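PDB 3W43: phosphoserine phosphatase RsbX from Bacillus subtilis, which removes phosphate from the serine-phosphorylated stressosome protein RsbS and thereby acts as a negative regulator of sigma-B activity. Local coordinates for residues Asn18-Ser23 / Thr185-Asp190; Cys25-Phe30 / Val42-Gly47; Glu69-Ile74 / Tyr138-Ala143; Glu98-Thr103 / Tyr145-Lys150. All coordinates share one frame; numbering follows the deposited sequence.

Contact 1: Asn18-Ser23 / Thr185-Asp190. With MN (manganese (II) ion), chain B.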
loop_
_atom_site.group_PDB
_atom_site.type_symbol
_atom_site.label_atom_id
_atom_site.label_comp_id
_atom_site.label_asym_id
_atom_site.label_seq_id
_atom_site.Cartn_x
_atom_site.Cartn_y
_atom_site.Cartn_z
ATOM N N ASN A 18 13.097 0.305 8.647
ATOM C CA ASN A 18 13.937 1.279 7.972
ATOM C C ASN A 18 15.130 0.662 7.263
ATOM O O ASN A 18 15.682 -0.353 7.695
ATOM C CB ASN A 18 14.494 2.284 8.983
ATOM C CG ASN A 18 13.418 3.132 9.630
ATOM O OD1 ASN A 18 12.243 3.047 9.282
ATOM N ND2 ASN A 18 13.824 3.957 10.585
ATOM N N LYS A 19 15.564 1.325 6.201
ATOM C CA LYS A 19 16.854 1.051 5.618
ATOM C C LYS A 19 17.936 1.094 6.696
ATOM O O LYS A 19 17.853 1.848 7.670
ATOM C CB LYS A 19 17.153 2.112 4.575
ATOM C CG LYS A 19 18.425 1.844 3.820
ATOM C CD LYS A 19 18.653 2.852 2.743
ATOM C CE LYS A 19 19.891 2.479 1.961
ATOM N NZ LYS A 19 19.992 3.312 0.751
ATOM N N GLU A 20 18.961 0.273 6.497
ATOM C CA GLU A 20 20.130 0.231 7.370
ATOM C C GLU A 20 20.668 1.631 7.637
ATOM O O GLU A 20 20.838 2.430 6.717
ATOM C CB GLU A 20 21.225 -0.602 6.702
ATOM C CG GLU A 20 22.360 -0.982 7.631
ATOM C CD GLU A 20 22.026 -2.228 8.416
ATOM O OE1 GLU A 20 22.264 -3.337 7.892
ATOM O OE2 GLU A 20 21.518 -2.098 9.549
ATOM N N GLY A 21 20.896 1.931 8.912
ATOM C CA GLY A 21 21.513 3.194 9.315
ATOM C C GLY A 21 20.584 4.397 9.345
ATOM O O GLY A 21 21.044 5.522 9.557
ATOM N N LYS A 22 19.280 4.177 9.171
ATOM C CA LYS A 22 18.340 5.296 9.152
ATOM C C LYS A 22 17.373 5.246 10.325
ATOM O O LYS A 22 16.810 4.185 10.627
ATOM C CB LYS A 22 17.532 5.312 7.849
ATOM C CG LYS A 22 18.348 5.061 6.583
ATOM C CD LYS A 22 19.403 6.116 6.320
ATOM C CE LYS A 22 20.178 5.754 5.067
ATOM N NZ LYS A 22 21.154 6.806 4.656
ATOM N N SER A 23 17.155 6.401 10.953
ATOM C CA SER A 23 16.239 6.495 12.094
ATOM C C SER A 23 14.803 6.829 11.701
ATOM O O SER A 23 13.859 6.470 12.405
ATOM C CB SER A 23 16.763 7.513 13.096
ATOM O OG SER A 23 17.932 7.010 13.714
ATOM N N THR A 185 15.256 -9.216 6.386
ATOM C CA THR A 185 16.432 -9.268 7.259
ATOM C C THR A 185 17.663 -8.558 6.702
ATOM O O THR A 185 18.731 -8.604 7.316
ATOM C CB THR A 185 16.808 -10.723 7.606
ATOM O OG1 THR A 185 17.073 -11.449 6.401
ATOM C CG2 THR A 185 15.687 -11.403 8.383
ATOM N N SER A 186 17.512 -7.879 5.569
ATOM C CA SER A 186 18.664 -7.286 4.908
ATOM C C SER A 186 18.771 -5.768 5.085
ATOM O O SER A 186 19.873 -5.230 5.066
ATOM C CB SER A 186 18.694 -7.693 3.434
ATOM O OG SER A 186 18.763 -9.107 3.316
ATOM N N ARG A 187 17.635 -5.085 5.268
ATOM C CA ARG A 187 17.612 -3.616 5.430
ATOM C C ARG A 187 18.302 -2.858 4.295
ATOM O O ARG A 187 18.824 -1.763 4.501
ATOM C CB ARG A 187 18.177 -3.178 6.792
ATOM C CG ARG A 187 17.332 -3.627 7.961
ATOM C CD ARG A 187 17.787 -2.999 9.257
ATOM N NE ARG A 187 17.525 -1.562 9.312
ATOM C CZ ARG A 187 17.931 -0.761 10.298
ATOM N NH1 ARG A 187 18.635 -1.242 11.318
ATOM N NH2 ARG A 187 17.631 0.533 10.264
ATOM N N LYS A 188 18.282 -3.425 3.093
ATOM C CA LYS A 188 18.898 -2.747 1.955
ATOM C C LYS A 188 18.137 -1.486 1.572
ATOM O O LYS A 188 18.714 -0.540 1.033
ATOM C CB LYS A 188 19.051 -3.676 0.748
ATOM C CG LYS A 188 20.116 -4.758 0.915
ATOM C CD LYS A 188 20.293 -5.583 -0.358
ATOM C CE LYS A 188 21.104 -4.854 -1.426
ATOM N NZ LYS A 188 22.540 -4.662 -1.045
ATOM N N ASP A 189 16.837 -1.480 1.849
ATOM C CA ASP A 189 16.004 -0.314 1.599
ATOM C C ASP A 189 14.944 -0.275 2.681
ATOM O O ASP A 189 14.704 -1.279 3.345
ATOM C CB ASP A 189 15.345 -0.437 0.213
ATOM C CG ASP A 189 14.626 0.825 -0.225
ATOM O OD1 ASP A 189 14.862 1.904 0.375
ATOM O OD2 ASP A 189 13.821 0.732 -1.183
ATOM N N ASP A 190 14.291 0.877 2.836
ATOM C CA ASP A 190 13.040 0.951 3.582
ATOM C C ASP A 190 12.095 -0.111 3.047
ATOM O O ASP A 190 11.985 -0.313 1.829
ATOM C CB ASP A 190 12.388 2.322 3.419
ATOM C CG ASP A 190 13.206 3.452 4.034
ATOM O OD1 ASP A 190 13.798 3.279 5.125
ATOM O OD2 ASP A 190 13.242 4.544 3.429
HETATM MN MN MN B . 12.133 2.084 -1.820
HETATM O O HOH W 1 18.156 1.666 -0.831
HETATM O O HOH W 2 17.036 3.971 -0.396
HETATM O O HOH W 3 22.043 -3.524 5.097
HETATM O O HOH W 4 13.368 3.680 -0.946
HETATM O O HOH W 5 11.129 1.554 0.043
HETATM O O HOH W 6 13.020 2.752 -3.763
#
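Arg187 reaches across to the turn of residues 19-22 and meets it with both its guanidinium and its backbone. Arg187 NE donates to Asn18 O at 2.7 Å, the oxygen lying close to the guanidinium plane. NH2 adds two weak bonds, to the same oxygen and to Lys19 O. The bend at chi3 (69°) turns the guanidinium toward these carbonyl oxygens, and Glu20 lies over one face. Its carboxylate plane is inclined 55° to that of the guanidinium, and Glu20 OE2 sits 3.5 Å from Arg187 NH1, well out of plane, so this salt bridge is a matter of charge without an aimed N-H. In the other direction Glu20 N donates to Arg187 O at 2.9 Å.

The turn is a type II beta turn, Lys19 to Lys22, with Gly21 at positive phi, and it packs on the loop that leads into strand 191-198 of the PPM-type phosphatase fold. That loop carries a metal ligand: Asp189 OD2 binds a manganese ion at 2.2 Å, with Asp44 and Asp156 as further ligands. The extended Lys19 chain runs alongside Lys188 O, and two waters link its NZ to Lys188 O and Asp189 OD1. Beside the metal ligand, Asp190 OD1 takes the nearly straight bond from Lys19 N (2.8 Å) on its anti side, tilted out of the carboxylate plane, while OD2 accepts from Gly26 N.

Contact 2: Cys25-Phe30 / Val42-Gly47. With MN (manganese (II) ion), chain C; MN (manganese (II) ion), chain B.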
loop_
_atom_site.group_PDB
_atom_site.type_symbol
_atom_site.label_atom_id
_atom_site.label_comp_id
_atom_site.label_asym_id
_atom_site.label_seq_id
_atom_site.Cartn_x
_atom_site.Cartn_y
_atom_site.Cartn_z
ATOM N N CYS A 25 11.936 6.572 8.514
ATOM C CA CYS A 25 11.621 5.823 7.313
ATOM C C CYS A 25 11.249 6.741 6.159
ATOM O O CYS A 25 10.453 7.672 6.306
ATOM C CB CYS A 25 10.476 4.864 7.601
ATOM S SG CYS A 25 10.304 3.555 6.368
ATOM N N GLY A 26 11.827 6.473 4.994
ATOM C CA GLY A 26 11.431 7.177 3.788
ATOM C C GLY A 26 10.075 6.757 3.247
ATOM O O GLY A 26 9.483 7.483 2.457
ATOM N N ASP A 27 9.596 5.585 3.662
ATOM C CA ASP A 27 8.252 5.120 3.302
ATOM C C ASP A 27 7.267 5.652 4.343
ATOM O O ASP A 27 7.628 5.766 5.523
ATOM C CB ASP A 27 8.136 3.595 3.390
ATOM C CG ASP A 27 8.969 2.821 2.362
ATOM O OD1 ASP A 27 9.571 3.392 1.418
ATOM O OD2 ASP A 27 8.992 1.582 2.550
ATOM N N SER A 28 6.017 5.897 3.933
ATOM C CA SER A 28 4.938 6.197 4.879
ATOM C C SER A 28 3.702 5.400 4.509
ATOM O O SER A 28 3.578 4.899 3.393
ATOM C CB SER A 28 4.576 7.688 4.858
ATOM O OG SER A 28 5.643 8.510 5.295
ATOM N N PHE A 29 2.770 5.292 5.441
ATOM C CA PHE A 29 1.494 4.678 5.145
ATOM C C PHE A 29 0.397 5.386 5.918
ATOM O O PHE A 29 0.654 6.041 6.927
ATOM C CB PHE A 29 1.512 3.184 5.486
ATOM C CG PHE A 29 1.727 2.914 6.946
ATOM C CD1 PHE A 29 0.656 2.828 7.830
ATOM C CD2 PHE A 29 3.023 2.794 7.451
ATOM C CE1 PHE A 29 0.876 2.620 9.196
ATOM C CE2 PHE A 29 3.255 2.575 8.800
ATOM C CZ PHE A 29 2.180 2.497 9.676
ATOM N N PHE A 30 -0.825 5.246 5.422
ATOM C CA PHE A 30 -2.004 5.627 6.166
ATOM C C PHE A 30 -3.061 4.569 5.983
ATOM O O PHE A 30 -3.305 4.130 4.850
ATOM C CB PHE A 30 -2.594 6.972 5.716
ATOM C CG PHE A 30 -3.800 7.360 6.528
ATOM C CD1 PHE A 30 -3.623 7.837 7.825
ATOM C CD2 PHE A 30 -5.097 7.162 6.054
ATOM C CE1 PHE A 30 -4.702 8.150 8.626
ATOM C CE2 PHE A 30 -6.194 7.473 6.857
ATOM C CZ PHE A 30 -5.992 7.966 8.142
ATOM N N VAL A 42 0.111 3.593 0.693
ATOM C CA VAL A 42 1.514 3.344 0.994
ATOM C C VAL A 42 2.325 4.188 0.023
ATOM O O VAL A 42 2.049 4.171 -1.177
ATOM C CB VAL A 42 1.854 1.837 0.829
ATOM C CG1 VAL A 42 3.321 1.586 1.051
ATOM C CG2 VAL A 42 1.018 0.982 1.779
ATOM N N ALA A 43 3.312 4.916 0.541
ATOM C CA ALA A 43 4.134 5.805 -0.271
ATOM C C ALA A 43 5.612 5.616 0.029
ATOM O O ALA A 43 6.005 5.402 1.169
ATOM C CB ALA A 43 3.740 7.251 -0.034
ATOM N N ASP A 44 6.425 5.683 -1.018
ATOM C CA ASP A 44 7.865 5.542 -0.911
ATOM C C ASP A 44 8.501 6.843 -1.413
ATOM O O ASP A 44 8.490 7.123 -2.600
ATOM C CB ASP A 44 8.288 4.335 -1.757
ATOM C CG ASP A 44 9.793 4.103 -1.740
ATOM O OD1 ASP A 44 10.516 4.935 -1.152
ATOM O OD2 ASP A 44 10.254 3.082 -2.296
ATOM N N GLY A 45 8.988 7.666 -0.488
ATOM C CA GLY A 45 9.622 8.923 -0.866
ATOM C C GLY A 45 10.931 8.637 -1.569
ATOM O O GLY A 45 11.632 7.697 -1.217
ATOM N N LEU A 46 11.255 9.423 -2.580
ATOM C CA LEU A 46 12.505 9.205 -3.302
ATOM C C LEU A 46 13.704 9.253 -2.360
ATOM O O LEU A 46 13.791 10.117 -1.491
ATOM C CB LEU A 46 12.660 10.205 -4.439
ATOM C CG LEU A 46 12.131 9.716 -5.785
ATOM C CD1 LEU A 46 10.665 9.311 -5.794
ATOM C CD2 LEU A 46 12.415 10.777 -6.838
ATOM N N GLY A 47 14.618 8.304 -2.538
ATOM C CA GLY A 47 15.749 8.148 -1.635
ATOM C C GLY A 47 15.315 7.489 -0.347
ATOM O O GLY A 47 14.421 6.627 -0.329
HETATM MN MN MN C . 12.490 5.650 -0.857
HETATM MN MN MN B . 12.133 2.084 -1.820
HETATM O O HOH W 5 11.129 1.554 0.043
HETATM O O HOH W 7 11.863 5.143 1.219
HETATM O O HOH W 4 13.368 3.680 -0.946
HETATM O O HOH W 6 13.020 2.752 -3.763
HETATM O O HOH W 8 12.711 5.455 -3.144
#
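Ser28 and Ala43 make an antiparallel hydrogen-bonded pair, Ser28 N to Ala43 O at 2.8 Å and Ala43 N to Ser28 O at 2.9 Å, within the beta hairpin of strands 27-33 and 37-45. Asp27-Asp44 and Phe29-Val42 are the flanking non-hydrogen-bonded pairs. Nearer the metals, a third backbone bond runs from Gly45 N to Gly26 O at 3.0 Å.

Apolar contact is slight: Phe29 CB rests against Val42 CG2 at 4.3 Å, on the face that packs on Ile194 of strand 191-198. Ser28 and Ala43 point the other way, toward helix 49-66, where Ser56 OG hydrogen-bonds Ser28 OG.

Metal coordination dominates the open end of the hairpin. Asp44, with CG anti to its backbone N (chi1 179°), bridges two manganese ions: Asp44 OD1 binds one at 2.1 Å and Asp44 OD2 the other at 2.2 Å. Gly45 O and Gly47 O complete the protein ligands of the first ion, and water 4 is shared by both, giving the binuclear centre characteristic of PPM phosphatases.

Asp27 acts from the second shell. Its carboxylate is turned 69° from that of Asp44, and OD1 accepts from two metal-bound waters, one on each ion; OD2 is held by Thr192 and Thr155. Asp27 OD1 and Asp44 OD1 stand 3.1 Å apart, two acceptors without a bond between them. Such close carboxylate oxygens are probably tolerable because the manganese ions and their polarised waters offset the negative charge.

Contact 3: Glu69-Ile74 / Tyr138-Ala143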
loop_
_atom_site.group_PDB
_atom_site.type_symbol
_atom_site.label_atom_id
_atom_site.label_comp_id
_atom_site.label_asym_id
_atom_site.label_seq_id
_atom_site.Cartn_x
_atom_site.Cartn_y
_atom_site.Cartn_z
ATOM N N GLU A 69 -12.714 11.280 -0.693
ATOM C CA GLU A 69 -12.690 11.509 -2.138
ATOM C C GLU A 69 -12.359 10.219 -2.879
ATOM O O GLU A 69 -11.894 9.250 -2.278
ATOM C CB GLU A 69 -11.671 12.583 -2.513
ATOM C CG GLU A 69 -12.034 13.975 -2.046
ATOM C CD GLU A 69 -11.173 15.040 -2.673
ATOM O OE1 GLU A 69 -9.993 14.763 -2.978
ATOM O OE2 GLU A 69 -11.669 16.170 -2.844
ATOM N N ASP A 70 -12.570 10.205 -4.190
ATOM C CA ASP A 70 -12.164 9.037 -4.955
ATOM C C ASP A 70 -10.647 8.964 -5.101
ATOM O O ASP A 70 -9.927 9.971 -4.944
ATOM C CB ASP A 70 -12.907 8.895 -6.296
ATOM C CG ASP A 70 -12.611 10.004 -7.283
ATOM O OD1 ASP A 70 -11.469 10.493 -7.386
ATOM O OD2 ASP A 70 -13.560 10.359 -8.014
ATOM N N VAL A 71 -10.162 7.762 -5.391
ATOM C CA VAL A 71 -8.714 7.527 -5.380
ATOM C C VAL A 71 -7.941 8.424 -6.337
ATOM O O VAL A 71 -6.841 8.871 -6.007
ATOM C CB VAL A 71 -8.307 6.034 -5.571
ATOM C CG1 VAL A 71 -8.754 5.213 -4.382
ATOM C CG2 VAL A 71 -8.823 5.456 -6.875
ATOM N N GLU A 72 -8.501 8.704 -7.512
ATOM C CA GLU A 72 -7.812 9.550 -8.481
ATOM C C GLU A 72 -7.698 11.001 -8.003
ATOM O O GLU A 72 -6.683 11.664 -8.229
ATOM C CB GLU A 72 -8.497 9.488 -9.844
ATOM C CG GLU A 72 -7.532 9.547 -11.004
ATOM C CD GLU A 72 -8.150 9.036 -12.288
ATOM O OE1 GLU A 72 -8.920 9.796 -12.908
ATOM O OE2 GLU A 72 -7.868 7.876 -12.675
ATOM N N SER A 73 -8.741 11.495 -7.339
ATOM C CA SER A 73 -8.685 12.831 -6.754
ATOM C C SER A 73 -7.628 12.921 -5.656
ATOM O O SER A 73 -6.850 13.882 -5.608
ATOM C CB SER A 73 -10.052 13.265 -6.229
ATOM O OG SER A 73 -9.992 14.595 -5.747
ATOM N N ILE A 74 -7.580 11.914 -4.791
ATOM C CA ILE A 74 -6.596 11.892 -3.722
ATOM C C ILE A 74 -5.178 11.870 -4.302
ATOM O O ILE A 74 -4.327 12.663 -3.891
ATOM C CB ILE A 74 -6.793 10.684 -2.781
ATOM C CG1 ILE A 74 -8.179 10.724 -2.111
ATOM C CG2 ILE A 74 -5.686 10.666 -1.717
ATOM C CD1 ILE A 74 -8.532 9.452 -1.390
ATOM N N TYR A 138 -3.967 9.166 -14.797
ATOM C CA TYR A 138 -4.034 8.071 -13.830
ATOM C C TYR A 138 -4.928 6.939 -14.315
ATOM O O TYR A 138 -5.955 7.172 -14.963
ATOM C CB TYR A 138 -4.513 8.577 -12.472
ATOM C CG TYR A 138 -3.646 9.663 -11.895
ATOM C CD1 TYR A 138 -2.403 9.370 -11.340
ATOM C CD2 TYR A 138 -4.073 10.987 -11.898
ATOM C CE1 TYR A 138 -1.608 10.371 -10.810
ATOM C CE2 TYR A 138 -3.281 11.993 -11.383
ATOM C CZ TYR A 138 -2.058 11.681 -10.838
ATOM O OH TYR A 138 -1.283 12.680 -10.322
ATOM N N LYS A 139 -4.510 5.714 -14.018
ATOM C CA LYS A 139 -5.321 4.538 -14.264
ATOM C C LYS A 139 -5.954 4.102 -12.948
ATOM O O LYS A 139 -5.255 3.910 -11.949
ATOM C CB LYS A 139 -4.465 3.402 -14.815
ATOM C CG LYS A 139 -4.217 3.460 -16.295
ATOM C CD LYS A 139 -3.689 2.123 -16.781
ATOM C CE LYS A 139 -3.382 2.148 -18.259
ATOM N NZ LYS A 139 -2.707 0.890 -18.680
ATOM N N THR A 140 -7.275 3.972 -12.940
ATOM C CA THR A 140 -7.989 3.437 -11.785
ATOM C C THR A 140 -8.602 2.093 -12.137
ATOM O O THR A 140 -9.132 1.904 -13.232
ATOM C CB THR A 140 -9.092 4.401 -11.297
ATOM O OG1 THR A 140 -8.491 5.623 -10.862
ATOM C CG2 THR A 140 -9.889 3.810 -10.148
ATOM N N HIS A 141 -8.508 1.155 -11.202
ATOM C CA HIS A 141 -9.189 -0.116 -11.330
ATOM C C HIS A 141 -10.286 -0.182 -10.285
ATOM O O HIS A 141 -10.048 0.120 -9.120
ATOM C CB HIS A 141 -8.199 -1.265 -11.143
ATOM C CG HIS A 141 -8.795 -2.622 -11.353
ATOM N ND1 HIS A 141 -8.935 -3.191 -12.601
ATOM C CD2 HIS A 141 -9.263 -3.537 -10.469
ATOM C CE1 HIS A 141 -9.470 -4.391 -12.476
ATOM N NE2 HIS A 141 -9.678 -4.627 -11.194
ATOM N N THR A 142 -11.479 -0.570 -10.724
ATOM C CA THR A 142 -12.636 -0.764 -9.858
ATOM C C THR A 142 -13.150 -2.180 -10.074
ATOM O O THR A 142 -13.395 -2.577 -11.212
ATOM C CB THR A 142 -13.772 0.236 -10.206
ATOM O OG1 THR A 142 -13.277 1.575 -10.127
ATOM C CG2 THR A 142 -14.965 0.081 -9.258
ATOM N N ALA A 143 -13.325 -2.940 -8.995
ATOM C CA ALA A 143 -13.853 -4.308 -9.097
ATOM C C ALA A 143 -14.483 -4.800 -7.805
ATOM O O ALA A 143 -14.218 -4.263 -6.729
ATOM C CB ALA A 143 -12.755 -5.266 -9.538
#
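The Tyr138 ring and the carboxylate of Glu72, in one of its two conformers, are inclined 33° to one another, and Glu72 CG approaches the ring obliquely, nearest to Tyr138 CD2 at 3.9 Å, while Thr140 OG1 comes to the carboxylate from above its plane. The contact joins the start of helix 71-81 to strand 140-144, an outermost strand of the five-stranded sheet, in the helix-on-sheet layering of the PPM fold. Asp70 is the N-cap of this helix, Asp70 OD1 accepting from Ser73 N at 2.9 Å.

Glu72 supplies most of the helix side. In this conformer its chain, extended beyond CG, lies across Tyr138 CB, with Glu72 CG 3.5 Å from that atom. Tyr138 in turn runs its ring along the helix, where OH hydrogen-bonds Glu76 one turn further on. The Glu72 OE2 to Tyr138 O distance is 3.1 Å, but both are acceptors and make no bond. Val71, which also packs on Ile92 and Cys105 of the sheet, completes the contact through a methyl-to-methyl touch, Val71 CG2 to Thr140 CG2 at 3.8 Å. The two branches of Thr140 are thus divided: CG2 faces Val71, and Thr140 OG1 donates to Glu72 OE2 at 3.0 Å.

Contact 4: Glu98-Thr103 / Tyr145-Lys150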
loop_
_atom_site.group_PDB
_atom_site.type_symbol
_atom_site.label_atom_id
_atom_site.label_comp_id
_atom_site.label_asym_id
_atom_site.label_seq_id
_atom_site.Cartn_x
_atom_site.Cartn_y
_atom_site.Cartn_z
ATOM N N GLU A 98 -19.722 -2.985 2.217
ATOM C CA GLU A 98 -21.082 -3.430 1.905
ATOM C C GLU A 98 -21.190 -3.927 0.464
ATOM O O GLU A 98 -21.822 -4.963 0.196
ATOM C CB GLU A 98 -22.106 -2.320 2.209
ATOM C CG GLU A 98 -23.539 -2.600 1.767
ATOM C CD GLU A 98 -23.932 -1.792 0.546
ATOM O OE1 GLU A 98 -24.307 -0.608 0.708
ATOM O OE2 GLU A 98 -23.874 -2.343 -0.573
ATOM N N GLN A 99 -20.579 -3.183 -0.458
ATOM C CA GLN A 99 -20.582 -3.519 -1.876
ATOM C C GLN A 99 -19.519 -4.560 -2.213
ATOM O O GLN A 99 -19.531 -5.129 -3.305
ATOM C CB GLN A 99 -20.340 -2.259 -2.721
ATOM C CG GLN A 99 -21.494 -1.257 -2.720
ATOM C CD GLN A 99 -21.089 0.143 -3.174
ATOM O OE1 GLN A 99 -21.717 1.136 -2.791
ATOM N NE2 GLN A 99 -20.043 0.229 -3.993
ATOM N N ARG A 100 -18.601 -4.807 -1.275
ATOM C CA ARG A 100 -17.389 -5.580 -1.544
ATOM C C ARG A 100 -16.746 -5.097 -2.856
ATOM O O ARG A 100 -16.445 -5.877 -3.759
ATOM C CB ARG A 100 -17.625 -7.104 -1.482
ATOM C CG ARG A 100 -17.828 -7.652 -0.054
ATOM C CD ARG A 100 -17.787 -9.183 -0.035
ATOM N NE ARG A 100 -17.802 -9.737 1.325
ATOM C CZ ARG A 100 -18.901 -9.909 2.059
ATOM N NH1 ARG A 100 -20.084 -9.559 1.572
ATOM N NH2 ARG A 100 -18.815 -10.434 3.277
ATOM N N GLN A 101 -16.544 -3.782 -2.934
ATOM C CA GLN A 101 -15.953 -3.137 -4.108
ATOM C C GLN A 101 -14.664 -2.439 -3.710
ATOM O O GLN A 101 -14.619 -1.753 -2.691
ATOM C CB GLN A 101 -16.924 -2.119 -4.707
ATOM C CG GLN A 101 -16.431 -1.493 -6.000
ATOM C CD GLN A 101 -17.455 -0.580 -6.637
ATOM O OE1 GLN A 101 -17.643 0.558 -6.207
ATOM N NE2 GLN A 101 -18.120 -1.073 -7.671
ATOM N N PHE A 102 -13.614 -2.621 -4.495
ATOM C CA PHE A 102 -12.395 -1.860 -4.275
ATOM C C PHE A 102 -12.062 -0.982 -5.463
ATOM O O PHE A 102 -12.455 -1.254 -6.601
ATOM C CB PHE A 102 -11.214 -2.763 -3.889
ATOM C CG PHE A 102 -10.645 -3.560 -5.025
ATOM C CD1 PHE A 102 -11.144 -4.825 -5.318
ATOM C CD2 PHE A 102 -9.586 -3.061 -5.784
ATOM C CE1 PHE A 102 -10.610 -5.574 -6.363
ATOM C CE2 PHE A 102 -9.038 -3.797 -6.826
ATOM C CZ PHE A 102 -9.548 -5.058 -7.120
ATOM N N THR A 103 -11.365 0.104 -5.160
ATOM C CA THR A 103 -10.834 1.017 -6.167
ATOM C C THR A 103 -9.359 1.237 -5.872
ATOM O O THR A 103 -8.963 1.390 -4.714
ATOM C CB THR A 103 -11.594 2.375 -6.222
ATOM O OG1 THR A 103 -11.734 2.915 -4.900
ATOM C CG2 THR A 103 -12.972 2.216 -6.859
ATOM N N TYR A 145 -14.731 -7.799 -5.011
ATOM C CA TYR A 145 -13.926 -8.903 -4.514
ATOM C C TYR A 145 -14.795 -9.976 -3.888
ATOM O O TYR A 145 -15.852 -9.702 -3.304
ATOM C CB TYR A 145 -12.854 -8.440 -3.524
ATOM C CG TYR A 145 -13.397 -7.818 -2.269
ATOM C CD1 TYR A 145 -13.729 -8.602 -1.156
ATOM C CD2 TYR A 145 -13.549 -6.436 -2.173
ATOM C CE1 TYR A 145 -14.216 -8.020 0.007
ATOM C CE2 TYR A 145 -14.032 -5.854 -1.023
ATOM C CZ TYR A 145 -14.365 -6.642 0.065
ATOM O OH TYR A 145 -14.836 -6.018 1.197
ATOM N N GLU A 146 -14.335 -11.204 -4.041
ATOM C CA GLU A 146 -14.946 -12.355 -3.427
ATOM C C GLU A 146 -14.659 -12.395 -1.919
ATOM O O GLU A 146 -13.542 -12.075 -1.498
ATOM C CB GLU A 146 -14.378 -13.590 -4.111
ATOM C CG GLU A 146 -14.839 -14.885 -3.525
ATOM C CD GLU A 146 -14.334 -16.075 -4.288
ATOM O OE1 GLU A 146 -13.600 -15.903 -5.299
ATOM O OE2 GLU A 146 -14.666 -17.188 -3.863
ATOM N N LYS A 147 -15.664 -12.759 -1.118
ATOM C CA LYS A 147 -15.488 -12.984 0.318
ATOM C C LYS A 147 -14.243 -13.830 0.566
ATOM O O LYS A 147 -14.057 -14.864 -0.091
ATOM C CB LYS A 147 -16.702 -13.715 0.898
ATOM C CG LYS A 147 -17.980 -12.912 0.934
ATOM C CD LYS A 147 -19.152 -13.741 1.437
ATOM C CE LYS A 147 -18.874 -14.342 2.803
ATOM N NZ LYS A 147 -18.173 -15.654 2.693
ATOM N N GLY A 148 -13.393 -13.399 1.494
ATOM C CA GLY A 148 -12.218 -14.166 1.840
ATOM C C GLY A 148 -10.985 -13.788 1.045
ATOM O O GLY A 148 -9.923 -14.370 1.256
ATOM N N SER A 149 -11.114 -12.815 0.141
ATOM C CA SER A 149 -9.956 -12.315 -0.603
ATOM C C SER A 149 -8.912 -11.728 0.344
ATOM O O SER A 149 -9.251 -11.200 1.407
ATOM C CB SER A 149 -10.381 -11.259 -1.625
ATOM O OG SER A 149 -11.113 -11.833 -2.686
ATOM N N LYS A 150 -7.648 -11.831 -0.047
ATOM C CA LYS A 150 -6.546 -11.290 0.734
ATOM C C LYS A 150 -5.728 -10.404 -0.193
ATOM O O LYS A 150 -5.694 -10.627 -1.409
ATOM C CB LYS A 150 -5.638 -12.424 1.210
ATOM C CG LYS A 150 -6.169 -13.334 2.280
ATOM C CD LYS A 150 -5.190 -14.433 2.530
ATOM C CE LYS A 150 -5.432 -15.513 1.532
ATOM N NZ LYS A 150 -5.139 -16.795 2.184
#
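Arg100 and Tyr145 bury the greatest area here, the arginine chain crossing the tyrosine ring at about a right angle. Arg100 CB sits over one face, 3.8 Å from the Tyr145 ring centroid and 16° off the normal, a CH-pi contact; Arg100 CG follows, at 3.6 Å from Tyr145 CZ, toward the hydroxyl end of the ring. Beyond it the guanidinium stands steeply to the ring, their planes 72° apart. With chi1 at 63°, Tyr145 places its ring between its own backbone N and carbonyl carbon, which folds it back against Arg100. The backbones are tied at the same point, Tyr145 N donating to Arg100 O at 2.9 Å.

Arg100 and Gln101 both face Asn96 in a G1 beta bulge, where strand 101-107 begins after its tight connection from strand 88-96. Arg100 adopts the positive phi that this bulge needs. The contact joins one end of the five-stranded sheet to the loop between strands 140-144 and 150-154, the passage from one sheet of the PPM sandwich to the other. That loop makes a type II beta turn from Glu146 to Ser149, in which Glu146 O accepts from both Ser149 N and Ser149 OG.

Lys147 is the third main participant. In one of its two conformers, Lys147 CG lies over one face of the Arg100 guanidinium, offset toward the rim, 3.2 Å from Arg100 NE. Arg100 NE forms a salt bridge with the C-terminal carboxylate of Ser199, which probably eases the proximity of the two positive chains. Deeper in, the Phe102 and Tyr145 rings meet edge to edge, Phe102 CD1 to Tyr145 CD2 at 4.3 Å.

How the contacts relate
Contacts 1 and 2 together frame the manganese centre: each supplies an aspartate to the same ion, they share waters 4, 5 and 6, and they touch directly, their centres being 13 Å apart. Contacts 3 and 4 lie beyond the chain's centre from contact 1, about 31 and 33 Å from it centre to centre. Those two adjoin through neighbouring strands, with Ala143 O 2.8 Å from Phe102 N, and their segments alternate along the chain. Contacts 2, 3 and 4 all reach the five-stranded sheet, contact 2 at the metal-bearing hairpin and contact 3 at the opposite outermost strand, about 19 Å away between centres.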